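Local coordinates for protein hemoglobin component VII (Tokunagayusurika akamusi, PDB 1X46) that binds heme and, as a member of the globin family, probably carries or stores oxygen in a midge larva, at residues A[28-33]-A[66-71]; A[35-40]-A[112-117]; A[50-55]-A[59-64]. All coordinates share one frame; numbering follows the deposited sequence.

Overall arrangement
Each contact has at least one segment that reaches the heme, though the touching residues of interactions 2 and 3 lie farther out. Interaction 1, with its centre about 8 Å from the centre of the chain, is fully buried and purely aliphatic. Interaction 2 shares helix 26-36 with it and follows the end of that helix outward, so that exposed Ser36 and Thr114 join a tyrosine and an alanine. Interaction 3 shares helix 59-78 with interaction 1 but lies about 18 Å from the chain's centre, where two leucines of a short, N-capped helix pack on a phenylalanine. Leu30 touching Phe61 connects 28-33 to 59-64, while Phe33 and Phe112 join 28-33 to 112-117, edge to face.

Interaction 1 (A[28-33]-A[66-71]); sequences DILYNF and TRIVSV. With HEM (protoporphyrin IX containing Fe), chain B.
Leu30 and Ile68 meet methyl to methyl where helix 26-36 packs on helix 59-78, the B and E helices of the globin fold. Ile68 spans the layer between its neighbour helix and the heme. At CB its side chain forks: chi1 of -70° sets CG1 beside the backbone N and swings CG2 to the side of the carbonyl carbon. CG2 settles against pyrrole B, 3.9 Å from the heme methyl CMB. CG1 lies over the same edge of the porphyrin, 4.1 Å from the heme meso carbon CHB. Beyond it the chain runs on extended (chi2 173°), and CD1 touches Leu30 CD1 at 3.7 Å, the side chains crossing at about a right angle, and the O of the iron-bound water at 3.4 Å. A branched residue suits this place because CG2 packs on the heme while CG1 and CD1 lie between the bound water and Leu30.

A looser pair lies alongside, Ile29 CD1 and Val69 CG2 at 4.4 Å. Ile29 leans on Phe119 of helix 106-123, while Leu30 continues onto His64. Helix 26-36 reaches the heme through Phe33, whose ring has the heme methyl CMC obliquely beside it, 3.8 Å from CZ.

Interaction 2 (A[35-40]-A[112-117]); sequences KSYPAS and FETALE. With HEM (protoporphyrin IX containing Fe), chain B.
Tyr37 swings its ring back toward Ala115 and Thr114 because its CG stands beside the backbone N, on the far side from the carbonyl carbon (chi1 -63°). In Thr114 the two branches divide the work at a chi1 of -66°: CG2 turns to the tyrosine, whereas OG1 faces back along its own helix and is hydrogen-bonded to Glu110 O. The phenol oxygen therefore meets a methyl group, with Tyr37 OH 3.5 Å from Thr114 CG2, and the two side chains cross at about a right angle. Ala115 approaches the tyrosine at the ring edge, near the ring plane, its CB 4.2 Å from Tyr37 CE2. A single methyl suits this position, since the backbones come close: Ser36 CA and Ala115 CA are 6.5 Å apart, and their CB atoms touch at 4.2 Å. The Ser36 hydroxyl is occupied within its own helix, bonded to Asn32 O.

Here, in the globin fold, the B helix ends and the short C helix begins, against the G helix 106-123. Tyr37 is both the first residue to leave the helical conformation of 26-36 and the N-cap of helix 38-41, its carbonyl O accepting from Ser40 N at 2.9 Å. Pro38 fits the first turn, where its lack of an N-H costs little.

Phe112, one turn before Ala115, serves the inward side of helix 106-123. One face of its ring is covered by a heme vinyl group, the heme atom CAB standing 3.9 Å above the ring centre. Ile68 and Ile72 of helix 59-78 also touch Phe112. On the flank toward helix 129-146, Glu113 OE1 is hydrogen-bonded to Tyr143 OH.

Interaction 3 (A[50-55]-A[59-64]); sequences KDLESL and APFALH. With HEM (protoporphyrin IX containing Fe), chain B.
Leu52 and Leu55, one turn apart on the short helix 52-55, both close on Phe61 of helix 59-78. The segment leading to them starts with Lys50, whose carbonyl is weakly bonded to Gln41 NE2. Asp51 follows as N-cap: its OD1 accepts a weak bond from Glu53 N at 3.0 Å, and its backbone O takes Leu55 N. Aspartate suits this place because its carboxylate can receive an amide left without a partner in the first turn.

Leu52 comes next, with CG beside its own carbonyl carbon (chi1 -175°), which carries the branch end toward the phenylalanine. There CD1 approaches the ring obliquely, 3.9 Å from Phe61 CE1. Leu52 also touches Tyr31 and Phe34 of helix 26-36, so it packs at the junction of helices 52-55, 26-36 and 59-78. Glu53 has its partner on helix 26-36 as well, its OE2 hydrogen-bonded to Tyr31 OH.

Leu55 makes the tightest approach through its backbone: its O lies 3.2 Å from Phe61 CB, and the same oxygen is hydrogen-bonded to Thr58 OG1. Its side chain adds CB, 3.9 Å from Phe61 CD1. A large flat residue suits position 61, where the ring can meet both leucines while Phe34 touches it from helix 26-36.

One turn beyond Phe61, His64 faces the heme. Its imidazole edge is turned to the porphyrin, with CE1 3.4 Å from the heme atom C1A, and its NE2 is hydrogen-bonded at 2.7 Å to a water. That water sits on the iron, its O 2.1 Å from FE, on the side away from the axial His99. A histidine on helix E hydrogen-bonded to the iron's sixth ligand is characteristic of the distal heme pocket of globins, where it is the distal histidine.

Interaction 1 (A[28-33]-A[66-71])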
# COMPACT_ATOMS: atom_id res chain seq x y z
N ASP A 28 -8.00 7.22 7.37
CA ASP A 28 -7.14 8.36 7.06
C ASP A 28 -6.18 8.03 5.93
O ASP A 28 -5.89 8.90 5.09
CB ASP A 28 -6.38 8.87 8.27
CG ASP A 28 -7.28 9.52 9.32
OD1 ASP A 28 -8.39 9.97 9.00
OD2 ASP A 28 -6.91 9.61 10.52
N ILE A 29 -5.69 6.78 5.88
CA ILE A 29 -4.79 6.41 4.78
C ILE A 29 -5.54 6.48 3.46
O ILE A 29 -5.03 7.04 2.46
CB ILE A 29 -4.25 4.96 5.00
CG1 ILE A 29 -3.24 4.94 6.16
CG2 ILE A 29 -3.61 4.42 3.69
CD1 ILE A 29 -2.97 3.53 6.68
N LEU A 30 -6.76 5.95 3.41
CA LEU A 30 -7.53 6.00 2.17
C LEU A 30 -7.92 7.41 1.78
O LEU A 30 -7.86 7.79 0.60
CB LEU A 30 -8.79 5.08 2.22
CG LEU A 30 -9.59 4.93 0.93
CD1 LEU A 30 -8.68 4.35 -0.18
CD2 LEU A 30 -10.82 4.01 1.16
N TYR A 31 -8.37 8.18 2.77
CA TYR A 31 -8.67 9.58 2.50
C TYR A 31 -7.44 10.30 1.93
O TYR A 31 -7.59 11.03 0.93
CB TYR A 31 -9.16 10.26 3.78
CG TYR A 31 -9.35 11.74 3.62
CD1 TYR A 31 -10.58 12.25 3.24
CD2 TYR A 31 -8.30 12.62 3.87
CE1 TYR A 31 -10.77 13.62 3.10
CE2 TYR A 31 -8.49 14.00 3.72
CZ TYR A 31 -9.73 14.47 3.34
OH TYR A 31 -9.97 15.82 3.20
N ASN A 32 -6.26 10.06 2.50
CA ASN A 32 -5.06 10.72 2.00
C ASN A 32 -4.75 10.34 0.56
O ASN A 32 -4.38 11.17 -0.27
CB ASN A 32 -3.88 10.41 2.90
CG ASN A 32 -2.64 11.11 2.47
OD1 ASN A 32 -2.57 12.34 2.50
ND2 ASN A 32 -1.64 10.34 2.07
N PHE A 33 -4.95 9.07 0.24
CA PHE A 33 -4.73 8.59 -1.12
C PHE A 33 -5.67 9.28 -2.08
O PHE A 33 -5.19 9.83 -3.09
CB PHE A 33 -4.88 7.05 -1.14
CG PHE A 33 -4.79 6.45 -2.53
CD1 PHE A 33 -3.77 6.81 -3.40
CD2 PHE A 33 -5.76 5.53 -2.98
CE1 PHE A 33 -3.69 6.25 -4.69
CE2 PHE A 33 -5.70 4.98 -4.26
CZ PHE A 33 -4.64 5.33 -5.12
N THR A 66 -10.52 -0.73 5.13
CA THR A 66 -10.20 -1.94 5.87
C THR A 66 -9.75 -3.08 4.98
O THR A 66 -8.82 -3.82 5.34
CB THR A 66 -11.42 -2.33 6.73
OG1 THR A 66 -11.70 -1.24 7.61
CG2 THR A 66 -11.10 -3.53 7.67
N ARG A 67 -10.41 -3.23 3.82
CA ARG A 67 -9.99 -4.25 2.86
C ARG A 67 -8.54 -4.05 2.40
O ARG A 67 -7.78 -5.02 2.35
CB ARG A 67 -10.93 -4.26 1.65
CG ARG A 67 -12.29 -4.83 1.99
CD ARG A 67 -13.28 -4.73 0.81
NE ARG A 67 -14.45 -5.56 1.09
CZ ARG A 67 -15.67 -5.36 0.62
NH1 ARG A 67 -15.94 -4.34 -0.21
NH2 ARG A 67 -16.63 -6.22 1.00
N ILE A 68 -8.15 -2.81 2.06
CA ILE A 68 -6.79 -2.52 1.58
C ILE A 68 -5.81 -2.85 2.69
O ILE A 68 -4.81 -3.54 2.47
CB ILE A 68 -6.62 -1.01 1.22
CG1 ILE A 68 -7.42 -0.69 -0.04
CG2 ILE A 68 -5.10 -0.67 0.97
CD1 ILE A 68 -7.44 0.82 -0.36
N VAL A 69 -6.12 -2.38 3.88
CA VAL A 69 -5.19 -2.51 5.00
C VAL A 69 -5.05 -3.96 5.45
O VAL A 69 -3.97 -4.38 5.85
CB VAL A 69 -5.60 -1.58 6.16
CG1 VAL A 69 -4.94 -2.00 7.49
CG2 VAL A 69 -5.21 -0.16 5.80
N SER A 70 -6.12 -4.72 5.31
CA SER A 70 -6.08 -6.15 5.61
C SER A 70 -4.99 -6.84 4.79
O SER A 70 -4.23 -7.66 5.31
CB SER A 70 -7.41 -6.81 5.34
OG SER A 70 -7.40 -8.17 5.79
N VAL A 71 -4.93 -6.51 3.51
CA VAL A 71 -3.93 -7.13 2.62
C VAL A 71 -2.54 -6.61 2.95
O VAL A 71 -1.59 -7.38 3.03
CB VAL A 71 -4.29 -6.84 1.15
CG1 VAL A 71 -3.16 -7.33 0.21
CG2 VAL A 71 -5.58 -7.51 0.79
CHA HEM B . -10.32 -3.19 -4.95
CHB HEM B . -6.30 -3.91 -2.34
CHC HEM B . -4.12 -0.32 -4.75
CHD HEM B . -8.12 0.43 -7.36
C1A HEM B . -9.45 -3.64 -4.01
C2A HEM B . -9.75 -4.65 -3.02
C3A HEM B . -8.64 -4.83 -2.31
C4A HEM B . -7.59 -4.01 -2.84
CMA HEM B . -8.47 -5.82 -1.13
CAA HEM B . -11.16 -5.29 -2.77
CBA HEM B . -11.59 -6.39 -3.76
CGA HEM B . -10.69 -7.60 -3.62
O1A HEM B . -10.06 -8.00 -4.62
O2A HEM B . -10.61 -8.18 -2.50
C1B HEM B . -5.37 -2.98 -2.72
C2B HEM B . -4.05 -2.79 -2.17
C3B HEM B . -3.45 -1.79 -2.84
C4B HEM B . -4.38 -1.34 -3.85
CMB HEM B . -3.49 -3.62 -0.98
CAB HEM B . -2.05 -1.14 -2.69
CBB HEM B . -1.09 -1.59 -1.89
C1C HEM B . -4.99 0.21 -5.66
C2C HEM B . -4.74 1.31 -6.59
C3C HEM B . -5.86 1.54 -7.28
C4C HEM B . -6.85 0.56 -6.86
CMC HEM B . -3.40 2.06 -6.71
CAC HEM B . -6.08 2.60 -8.38
C1D HEM B . -9.04 -0.51 -6.98
C2D HEM B . -10.36 -0.61 -7.54
C3D HEM B . -11.03 -1.73 -6.81
C4D HEM B . -10.06 -2.17 -5.84
CMD HEM B . -10.94 0.26 -8.68
CAD HEM B . -12.47 -2.24 -7.05
CBD HEM B . -13.48 -1.37 -6.31
CGD HEM B . -14.90 -1.80 -6.65
O1D HEM B . -15.10 -2.96 -7.09
O2D HEM B . -15.82 -0.97 -6.50
NA HEM B . -8.12 -3.28 -3.88
NB HEM B . -5.56 -2.05 -3.75
NC HEM B . -6.29 -0.24 -5.86
ND HEM B . -8.87 -1.47 -5.97
FE HEM B . -7.21 -1.77 -4.87
O HOH W 1 -7.85 -0.30 -3.54

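Interaction 2 (A[35-40]-A[112-117])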
# COMPACT_ATOMS: atom_id res chain seq x y z
N LYS A 35 -7.41 12.07 -1.67
CA LYS A 35 -7.16 13.53 -1.66
C LYS A 35 -5.98 13.84 -2.58
O LYS A 35 -6.05 14.81 -3.37
CB LYS A 35 -6.94 14.05 -0.23
CG LYS A 35 -6.89 15.57 -0.12
CD LYS A 35 -8.30 16.19 -0.11
CE LYS A 35 -8.23 17.68 0.20
NZ LYS A 35 -8.36 18.54 -1.01
N SER A 36 -4.93 13.03 -2.52
CA SER A 36 -3.74 13.25 -3.31
C SER A 36 -3.93 12.85 -4.77
O SER A 36 -3.29 13.42 -5.68
CB SER A 36 -2.59 12.45 -2.76
OG SER A 36 -2.25 12.92 -1.47
N TYR A 37 -4.80 11.87 -5.01
CA TYR A 37 -5.08 11.32 -6.34
C TYR A 37 -6.58 11.18 -6.60
O TYR A 37 -7.11 10.06 -6.67
CB TYR A 37 -4.34 9.97 -6.55
CG TYR A 37 -2.86 10.23 -6.49
CD1 TYR A 37 -2.17 10.75 -7.60
CD2 TYR A 37 -2.16 10.05 -5.31
CE1 TYR A 37 -0.81 11.07 -7.51
CE2 TYR A 37 -0.81 10.34 -5.22
CZ TYR A 37 -0.14 10.84 -6.34
OH TYR A 37 1.20 11.14 -6.23
N PRO A 38 -7.28 12.29 -6.78
CA PRO A 38 -8.73 12.20 -7.08
C PRO A 38 -9.06 11.32 -8.29
O PRO A 38 -10.11 10.67 -8.33
CB PRO A 38 -9.15 13.68 -7.26
CG PRO A 38 -8.08 14.44 -6.52
CD PRO A 38 -6.82 13.68 -6.63
N ALA A 39 -8.19 11.29 -9.30
CA ALA A 39 -8.43 10.44 -10.48
C ALA A 39 -8.47 8.95 -10.13
O ALA A 39 -9.12 8.16 -10.84
CB ALA A 39 -7.38 10.71 -11.54
N SER A 40 -7.81 8.56 -9.04
CA SER A 40 -7.92 7.17 -8.59
C SER A 40 -9.29 6.87 -7.99
O SER A 40 -9.85 5.80 -8.22
CB SER A 40 -6.83 6.90 -7.58
OG SER A 40 -5.61 7.07 -8.26
N PHE A 112 0.02 5.49 -5.20
CA PHE A 112 -0.38 5.01 -3.87
C PHE A 112 0.84 5.03 -2.94
O PHE A 112 0.76 5.47 -1.78
CB PHE A 112 -0.97 3.58 -3.96
CG PHE A 112 -1.45 3.06 -2.64
CD1 PHE A 112 -2.78 3.23 -2.27
CD2 PHE A 112 -0.56 2.46 -1.73
CE1 PHE A 112 -3.23 2.79 -1.03
CE2 PHE A 112 -1.01 2.01 -0.48
CZ PHE A 112 -2.36 2.21 -0.15
N GLU A 113 1.99 4.58 -3.43
CA GLU A 113 3.23 4.67 -2.67
C GLU A 113 3.56 6.12 -2.27
O GLU A 113 3.91 6.38 -1.13
CB GLU A 113 4.38 4.04 -3.47
CG GLU A 113 5.76 4.29 -2.89
CD GLU A 113 6.92 3.81 -3.77
OE1 GLU A 113 6.72 3.49 -4.94
OE2 GLU A 113 8.08 3.85 -3.27
N THR A 114 3.49 7.03 -3.23
CA THR A 114 3.78 8.43 -2.97
C THR A 114 2.91 9.01 -1.86
O THR A 114 3.42 9.65 -0.91
CB THR A 114 3.63 9.23 -4.27
OG1 THR A 114 4.66 8.80 -5.19
CG2 THR A 114 3.89 10.73 -4.02
N ALA A 115 1.61 8.72 -1.94
CA ALA A 115 0.71 9.18 -0.90
C ALA A 115 1.01 8.55 0.46
O ALA A 115 0.98 9.25 1.46
CB ALA A 115 -0.75 8.96 -1.28
N LEU A 116 1.27 7.23 0.49
CA LEU A 116 1.58 6.55 1.74
C LEU A 116 2.87 7.10 2.35
O LEU A 116 2.98 7.22 3.57
CB LEU A 116 1.70 5.03 1.53
CG LEU A 116 1.71 4.21 2.84
CD1 LEU A 116 0.35 4.24 3.48
CD2 LEU A 116 2.08 2.74 2.62
N GLU A 117 3.88 7.40 1.51
CA GLU A 117 5.13 7.98 1.99
C GLU A 117 4.88 9.30 2.71
O GLU A 117 5.44 9.56 3.81
CB GLU A 117 6.16 8.19 0.88
CG GLU A 117 6.71 6.93 0.25
CD GLU A 117 7.51 7.21 -1.02
OE1 GLU A 117 7.19 8.18 -1.75
OE2 GLU A 117 8.46 6.45 -1.30
CHA HEM B . -10.32 -3.19 -4.95
CHB HEM B . -6.30 -3.91 -2.34
CHC HEM B . -4.12 -0.32 -4.75
CHD HEM B . -8.12 0.43 -7.36
C1A HEM B . -9.45 -3.64 -4.01
C2A HEM B . -9.75 -4.65 -3.02
C3A HEM B . -8.64 -4.83 -2.31
C4A HEM B . -7.59 -4.01 -2.84
CMA HEM B . -8.47 -5.82 -1.13
CAA HEM B . -11.16 -5.29 -2.77
CBA HEM B . -11.59 -6.39 -3.76
CGA HEM B . -10.69 -7.60 -3.62
O1A HEM B . -10.06 -8.00 -4.62
O2A HEM B . -10.61 -8.18 -2.50
C1B HEM B . -5.37 -2.98 -2.72
C2B HEM B . -4.05 -2.79 -2.17
C3B HEM B . -3.45 -1.79 -2.84
C4B HEM B . -4.38 -1.34 -3.85
CMB HEM B . -3.49 -3.62 -0.98
CAB HEM B . -2.05 -1.14 -2.69
CBB HEM B . -1.09 -1.59 -1.89
C1C HEM B . -4.99 0.21 -5.66
C2C HEM B . -4.74 1.31 -6.59
C3C HEM B . -5.86 1.54 -7.28
C4C HEM B . -6.85 0.56 -6.86
CMC HEM B . -3.40 2.06 -6.71
CAC HEM B . -6.08 2.60 -8.38
C1D HEM B . -9.04 -0.51 -6.98
C2D HEM B . -10.36 -0.61 -7.54
C3D HEM B . -11.03 -1.73 -6.81
C4D HEM B . -10.06 -2.17 -5.84
CMD HEM B . -10.94 0.26 -8.68
CAD HEM B . -12.47 -2.24 -7.05
CBD HEM B . -13.48 -1.37 -6.31
CGD HEM B . -14.90 -1.80 -6.65
O1D HEM B . -15.10 -2.96 -7.09
O2D HEM B . -15.82 -0.97 -6.50
NA HEM B . -8.12 -3.28 -3.88
NB HEM B . -5.56 -2.05 -3.75
NC HEM B . -6.29 -0.24 -5.86
ND HEM B . -8.87 -1.47 -5.97
FE HEM B . -7.21 -1.77 -4.87
O HOH W 1 -7.85 -0.30 -3.54

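Interaction 3 (A[50-55]-A[59-64])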
# COMPACT_ATOMS: atom_id res chain seq x y z
N LYS A 50 -18.46 10.89 -5.97
CA LYS A 50 -18.93 11.30 -4.67
C LYS A 50 -17.95 12.30 -4.07
O LYS A 50 -16.76 12.29 -4.39
CB LYS A 50 -19.09 10.09 -3.74
CG LYS A 50 -20.00 8.99 -4.33
CD LYS A 50 -20.71 8.17 -3.25
CE LYS A 50 -21.56 7.02 -3.87
NZ LYS A 50 -22.79 7.49 -4.55
N ASP A 51 -18.44 13.18 -3.22
CA ASP A 51 -17.55 14.14 -2.58
C ASP A 51 -16.71 13.48 -1.48
O ASP A 51 -17.25 12.79 -0.61
CB ASP A 51 -18.39 15.27 -2.01
CG ASP A 51 -17.59 16.47 -1.67
OD1 ASP A 51 -17.00 16.49 -0.57
OD2 ASP A 51 -17.51 17.45 -2.43
N LEU A 52 -15.39 13.67 -1.54
CA LEU A 52 -14.54 12.97 -0.59
C LEU A 52 -14.84 13.36 0.83
O LEU A 52 -14.73 12.52 1.72
CB LEU A 52 -13.07 13.19 -0.92
CG LEU A 52 -12.07 12.43 -0.07
CD1 LEU A 52 -12.25 10.89 -0.15
CD2 LEU A 52 -10.69 12.89 -0.51
N GLU A 53 -15.23 14.62 1.06
CA GLU A 53 -15.52 15.08 2.41
C GLU A 53 -16.76 14.40 2.98
O GLU A 53 -16.88 14.25 4.21
CB GLU A 53 -15.65 16.60 2.46
CG GLU A 53 -14.37 17.38 2.10
CD GLU A 53 -13.16 16.96 2.93
OE1 GLU A 53 -13.22 16.96 4.17
OE2 GLU A 53 -12.16 16.58 2.30
N SER A 54 -17.69 14.00 2.10
CA SER A 54 -18.91 13.28 2.47
C SER A 54 -18.63 11.81 2.74
O SER A 54 -19.27 11.20 3.58
CB SER A 54 -19.93 13.34 1.32
OG SER A 54 -20.28 14.69 1.03
N LEU A 55 -17.70 11.25 2.00
CA LEU A 55 -17.39 9.81 2.14
C LEU A 55 -16.72 9.42 3.46
O LEU A 55 -16.97 8.32 4.00
CB LEU A 55 -16.51 9.36 0.97
CG LEU A 55 -17.19 9.20 -0.38
CD1 LEU A 55 -16.13 9.08 -1.47
CD2 LEU A 55 -18.10 7.96 -0.41
N ALA A 59 -19.69 3.98 6.29
CA ALA A 59 -19.32 2.58 6.31
C ALA A 59 -18.73 2.06 5.00
O ALA A 59 -17.75 1.33 5.06
CB ALA A 59 -20.51 1.69 6.80
N PRO A 60 -19.27 2.41 3.82
CA PRO A 60 -18.63 1.95 2.59
C PRO A 60 -17.15 2.40 2.48
O PRO A 60 -16.31 1.67 1.95
CB PRO A 60 -19.48 2.59 1.49
CG PRO A 60 -20.83 2.76 2.16
CD PRO A 60 -20.51 3.18 3.53
N PHE A 61 -16.86 3.61 2.93
CA PHE A 61 -15.49 4.09 2.91
C PHE A 61 -14.57 3.32 3.86
O PHE A 61 -13.49 2.88 3.47
CB PHE A 61 -15.45 5.60 3.22
CG PHE A 61 -14.15 6.28 2.84
CD1 PHE A 61 -13.87 6.57 1.52
CD2 PHE A 61 -13.24 6.62 3.82
CE1 PHE A 61 -12.68 7.23 1.19
CE2 PHE A 61 -12.03 7.29 3.50
CZ PHE A 61 -11.76 7.56 2.16
N ALA A 62 -15.01 3.15 5.11
CA ALA A 62 -14.24 2.36 6.07
C ALA A 62 -14.12 0.91 5.56
O ALA A 62 -13.10 0.28 5.77
CB ALA A 62 -14.93 2.37 7.42
N LEU A 63 -15.17 0.41 4.91
CA LEU A 63 -15.11 -0.96 4.41
C LEU A 63 -13.94 -1.13 3.42
O LEU A 63 -13.11 -2.03 3.57
CB LEU A 63 -16.45 -1.36 3.78
CG LEU A 63 -16.43 -2.74 3.08
CD1 LEU A 63 -15.99 -3.91 4.00
CD2 LEU A 63 -17.85 -2.95 2.50
N HIS A 64 -13.85 -0.24 2.42
CA HIS A 64 -12.78 -0.39 1.45
C HIS A 64 -11.39 -0.15 2.11
O HIS A 64 -10.41 -0.85 1.81
CB HIS A 64 -12.93 0.51 0.23
CG HIS A 64 -11.93 0.15 -0.80
ND1 HIS A 64 -11.99 -1.05 -1.47
CD2 HIS A 64 -10.73 0.70 -1.11
CE1 HIS A 64 -10.92 -1.19 -2.22
NE2 HIS A 64 -10.12 -0.16 -2.00
CHA HEM B . -10.32 -3.19 -4.95
CHB HEM B . -6.30 -3.91 -2.34
CHC HEM B . -4.12 -0.32 -4.75
CHD HEM B . -8.12 0.43 -7.36
C1A HEM B . -9.45 -3.64 -4.01
C2A HEM B . -9.75 -4.65 -3.02
C3A HEM B . -8.64 -4.83 -2.31
C4A HEM B . -7.59 -4.01 -2.84
CMA HEM B . -8.47 -5.82 -1.13
CAA HEM B . -11.16 -5.29 -2.77
CBA HEM B . -11.59 -6.39 -3.76
CGA HEM B . -10.69 -7.60 -3.62
O1A HEM B . -10.06 -8.00 -4.62
O2A HEM B . -10.61 -8.18 -2.50
C1B HEM B . -5.37 -2.98 -2.72
C2B HEM B . -4.05 -2.79 -2.17
C3B HEM B . -3.45 -1.79 -2.84
C4B HEM B . -4.38 -1.34 -3.85
CMB HEM B . -3.49 -3.62 -0.98
CAB HEM B . -2.05 -1.14 -2.69
CBB HEM B . -1.09 -1.59 -1.89
C1C HEM B . -4.99 0.21 -5.66
C2C HEM B . -4.74 1.31 -6.59
C3C HEM B . -5.86 1.54 -7.28
C4C HEM B . -6.85 0.56 -6.86
CMC HEM B . -3.40 2.06 -6.71
CAC HEM B . -6.08 2.60 -8.38
C1D HEM B . -9.04 -0.51 -6.98
C2D HEM B . -10.36 -0.61 -7.54
C3D HEM B . -11.03 -1.73 -6.81
C4D HEM B . -10.06 -2.17 -5.84
CMD HEM B . -10.94 0.26 -8.68
CAD HEM B . -12.47 -2.24 -7.05
CBD HEM B . -13.48 -1.37 -6.31
CGD HEM B . -14.90 -1.80 -6.65
O1D HEM B . -15.10 -2.96 -7.09
O2D HEM B . -15.82 -0.97 -6.50
NA HEM B . -8.12 -3.28 -3.88
NB HEM B . -5.56 -2.05 -3.75
NC HEM B . -6.29 -0.24 -5.86
ND HEM B . -8.87 -1.47 -5.97
FE HEM B . -7.21 -1.77 -4.87
O HOH W 1 -7.85 -0.30 -3.54